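PDB 5KVK: protein KP700603 from Klebsiella pneumoniae 700603, which is of unknown function but belongs to the competence-damaged protein (CinA) superfamily, some members of which are nicotinamide mononucleotide deamidases. Local coordinates for residues Q10-L15 with Q153-A158. Sequence-based numbering, arbitrary orientation.
Sequences QNTHEL and QAVRFA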
ATOM      1  N   GLN A  10       5.687 -18.977 -11.162  1.00 85.03           N
ATOM      2  CA  GLN A  10       4.782 -18.327 -12.108  1.00 83.68           C
ATOM      3  C   GLN A  10       4.873 -16.795 -12.076  1.00 72.86           C
ATOM      4  O   GLN A  10       5.466 -16.192 -11.158  1.00 73.63           O
ATOM      5  CB  GLN A  10       3.332 -18.746 -11.847  1.00 89.84           C
ATOM      6  CG  GLN A  10       2.899 -18.644 -10.387  1.00 94.89           C
ATOM      7  CD  GLN A  10       1.395 -18.792 -10.223  1.00 97.70           C
ATOM      8  OE1 GLN A  10       0.664 -18.853 -11.218  1.00 98.87           O
ATOM      9  NE2 GLN A  10       0.924 -18.840  -8.974  1.00 95.77           N
ATOM     10  N   ASN A  11       4.263 -16.165 -13.080  1.00 59.75           N
ATOM     11  CA  ASN A  11       4.424 -14.737 -13.289  1.00 50.12           C
ATOM     12  C   ASN A  11       3.253 -13.987 -12.658  1.00 41.24           C
ATOM     13  O   ASN A  11       2.095 -14.193 -13.045  1.00 36.75           O
ATOM     14  CB  ASN A  11       4.531 -14.401 -14.771  1.00 53.45           C
ATOM     15  CG  ASN A  11       4.782 -12.923 -15.004  1.00 55.48           C
ATOM     16  OD1 ASN A  11       3.869 -12.179 -15.378  1.00 47.99           O
ATOM     17  ND2 ASN A  11       6.022 -12.484 -14.773  1.00 60.67           N
ATOM     18  N   THR A  12       3.572 -13.082 -11.717  1.00 38.15           N
ATOM     19  CA  THR A  12       2.523 -12.375 -10.975  1.00 32.77           C
ATOM     20  C   THR A  12       1.688 -11.485 -11.870  1.00 30.32           C
ATOM     21  O   THR A  12       0.479 -11.399 -11.701  1.00 29.09           O
ATOM     22  CB  THR A  12       3.115 -11.504  -9.861  1.00 36.91           C
ATOM     23  OG1 THR A  12       3.926 -12.330  -9.029  1.00 42.66           O
ATOM     24  CG2 THR A  12       2.007 -10.825  -9.020  1.00 32.38           C
ATOM     25  N   HIS A  13       2.322 -10.775 -12.801  1.00 34.27           N
ATOM     26  CA  HIS A  13       1.537  -9.895 -13.661  1.00 34.29           C
ATOM     27  C   HIS A  13       0.551 -10.697 -14.522  1.00 29.62           C
ATOM     28  O   HIS A  13      -0.578 -10.258 -14.745  1.00 29.44           O
ATOM     29  CB  HIS A  13       2.493  -9.058 -14.523  1.00 36.93           C
ATOM     30  CG  HIS A  13       1.831  -8.034 -15.397  1.00 46.51           C
ATOM     31  ND1 HIS A  13       0.911  -7.118 -14.932  1.00 53.96           N
ATOM     32  CD2 HIS A  13       2.017  -7.739 -16.705  1.00 54.19           C
ATOM     33  CE1 HIS A  13       0.517  -6.343 -15.927  1.00 51.29           C
ATOM     34  NE2 HIS A  13       1.170  -6.701 -17.013  1.00 55.58           N
ATOM     35  N   GLU A  14       0.972 -11.855 -15.049  1.00 32.01           N
ATOM     36  CA  GLU A  14       0.061 -12.657 -15.877  1.00 31.02           C
ATOM     37  C   GLU A  14      -1.108 -13.231 -15.060  1.00 32.99           C
ATOM     38  O   GLU A  14      -2.284 -13.082 -15.441  1.00 33.01           O
ATOM     39  CB  GLU A  14       0.854 -13.756 -16.583  1.00 31.78           C
ATOM     40  CG  GLU A  14       0.023 -14.618 -17.522  1.00 34.79           C
ATOM     41  CD  GLU A  14       0.863 -15.735 -18.130  1.00 39.11           C
ATOM     42  OE1 GLU A  14       2.040 -15.885 -17.730  1.00 40.27           O
ATOM     43  OE2 GLU A  14       0.311 -16.443 -18.978  1.00 43.62           O
ATOM     44  N   LEU A  15      -0.811 -13.859 -13.919  1.00 32.06           N
ATOM     45  CA  LEU A  15      -1.860 -14.315 -12.989  1.00 33.36           C
ATOM     46  C   LEU A  15      -2.831 -13.197 -12.627  1.00 32.84           C
ATOM     47  O   LEU A  15      -4.067 -13.392 -12.602  1.00 28.95           O
ATOM     48  CB  LEU A  15      -1.192 -14.851 -11.719  1.00 35.82           C
ATOM     49  CG  LEU A  15      -2.146 -15.122 -10.560  1.00 38.33           C
ATOM     50  CD1 LEU A  15      -2.921 -16.319 -11.037  1.00 37.85           C
ATOM     51  CD2 LEU A  15      -1.402 -15.440  -9.280  1.00 41.71           C
ATOM     52  N   GLN A 153       5.678 -14.896  -3.275  1.00 24.59           N
ATOM     53  CA  GLN A 153       4.812 -16.087  -3.247  1.00 26.32           C
ATOM     54  C   GLN A 153       3.488 -15.823  -2.557  1.00 23.94           C
ATOM     55  O   GLN A 153       2.440 -16.332  -2.993  1.00 25.00           O
ATOM     56  CB  GLN A 153       5.523 -17.239  -2.549  1.00 23.81           C
ATOM     57  CG  GLN A 153       6.699 -17.794  -3.347  1.00 28.76           C
ATOM     58  CD  GLN A 153       7.415 -18.862  -2.559  1.00 34.66           C
ATOM     59  OE1 GLN A 153       7.029 -20.031  -2.570  1.00 37.40           O
ATOM     60  NE2 GLN A 153       8.438 -18.438  -1.811  1.00 35.15           N
ATOM     61  N   ALA A 154       3.515 -15.020  -1.503  1.00 21.32           N
ATOM     62  CA  ALA A 154       2.273 -14.690  -0.804  1.00 22.09           C
ATOM     63  C   ALA A 154       1.345 -13.840  -1.667  1.00 23.40           C
ATOM     64  O   ALA A 154       0.134 -14.084  -1.693  1.00 24.92           O
ATOM     65  CB  ALA A 154       2.596 -13.982   0.524  1.00 23.19           C
ATOM     66  N   VAL A 155       1.885 -12.847  -2.369  1.00 20.30           N
ATOM     67  CA  VAL A 155       1.071 -12.028  -3.278  1.00 23.68           C
ATOM     68  C   VAL A 155       0.438 -12.930  -4.346  1.00 25.19           C
ATOM     69  O   VAL A 155      -0.771 -12.842  -4.631  1.00 25.37           O
ATOM     70  CB  VAL A 155       1.954 -10.929  -3.920  1.00 24.95           C
ATOM     71  CG1 VAL A 155       1.270 -10.274  -5.146  1.00 25.64           C
ATOM     72  CG2 VAL A 155       2.347  -9.847  -2.842  1.00 25.67           C
ATOM     73  N   ARG A 156       1.249 -13.808  -4.975  1.00 23.42           N
ATOM     74  CA  ARG A 156       0.678 -14.661  -6.009  0.50 24.82           C
ATOM     75  C   ARG A 156      -0.346 -15.616  -5.424  1.00 28.09           C
ATOM     76  O   ARG A 156      -1.411 -15.810  -6.008  1.00 30.07           O
ATOM     77  CB  ARG A 156       1.769 -15.436  -6.754  0.50 26.00           C
ATOM     78  CG  ARG A 156       2.453 -14.584  -7.813  0.50 26.48           C
ATOM     79  CD  ARG A 156       3.369 -15.386  -8.720  0.50 29.18           C
ATOM     80  NE  ARG A 156       4.436 -16.008  -7.948  0.50 28.93           N
ATOM     81  CZ  ARG A 156       5.633 -15.480  -7.750  0.50 28.15           C
ATOM     82  NH1 ARG A 156       5.958 -14.300  -8.250  0.50 27.44           N
ATOM     83  NH2 ARG A 156       6.498 -16.146  -7.013  0.50 27.75           N
ATOM     84  N   PHE A 157      -0.043 -16.219  -4.254  1.00 25.58           N
ATOM     85  CA  PHE A 157      -1.029 -17.120  -3.656  1.00 25.93           C
ATOM     86  C   PHE A 157      -2.356 -16.405  -3.386  1.00 25.19           C
ATOM     87  O   PHE A 157      -3.434 -16.975  -3.637  1.00 25.45           O
ATOM     88  CB  PHE A 157      -0.499 -17.741  -2.372  1.00 25.91           C
ATOM     89  CG  PHE A 157      -1.458 -18.759  -1.775  1.00 27.77           C
ATOM     90  CD1 PHE A 157      -2.181 -18.459  -0.619  1.00 26.52           C
ATOM     91  CD2 PHE A 157      -1.639 -19.996  -2.397  1.00 34.24           C
ATOM     92  CE1 PHE A 157      -3.073 -19.419  -0.084  1.00 26.90           C
ATOM     93  CE2 PHE A 157      -2.535 -20.922  -1.876  1.00 35.06           C
ATOM     94  CZ  PHE A 157      -3.257 -20.611  -0.727  1.00 30.42           C
ATOM     95  N   ALA A 158      -2.298 -15.164  -2.881  1.00 23.60           N
ATOM     96  CA  ALA A 158      -3.538 -14.430  -2.585  1.00 22.40           C
ATOM     97  C   ALA A 158      -4.400 -14.347  -3.841  1.00 23.81           C
ATOM     98  O   ALA A 158      -5.625 -14.587  -3.812  1.00 23.70           O
ATOM     99  CB  ALA A 158      -3.185 -13.038  -2.070  1.00 26.61           C
TER
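Arg156 reaches from helix 147-165 across the first turn of helix 12-26. It is modelled in two conformers, and in the one described here it gives one hydrogen bond, from NH1 to OG1 of Thr12, 2.9 Å long with an N-H...O angle of 153°. The hydroxyl lies near the edge of the guanidinium, 19° out of its plane. The arginine chain bends at chi3 (-61°), which turns NE off the line of the chain, on the side of the Gln10 carbonyl O. In the same conformer that O stands 3.1 Å above one guanidinium face, displaced toward the rim. The N-H of Arg156 NE does not point at it and makes no hydrogen bond there, although the partial negative charge of the carbonyl may still favour the cation.

The tight part of the contact is the arginine stem against Thr12: Arg156 CG lies 3.8 Å from Thr12 CB, the two side chains crossing at about a right angle. Deeper in, methyl groups lie beside a backbone carbonyl. Thr12 CG2, anti to its backbone N, meets CG1 of Val155 at 4.0 Å, and both residues also touch helix 40-46, Thr12 on Ala44 and Val155 on Asn40 and Leu41. Buried Leu15 sets CD2 3.3 Å from the carbonyl O of Arg156. On the looser outer side, the side chains of exposed, poorly ordered Gln10 and of Arg156 run antiparallel past one another, Gln10 CG 3.7 Å from Arg156 CD. Next to it Asn11 is the N-cap of helix 12-26: its OD1 accepts from Glu14 N at 2.9 Å, next to the threonine that accepts from the arginine. The contact therefore joins the capped start of the N-terminal helix to the C-terminal helix, an interhelical pairing within the alpha/beta fold of the CinA family, whose helices pack against a mixed sheet.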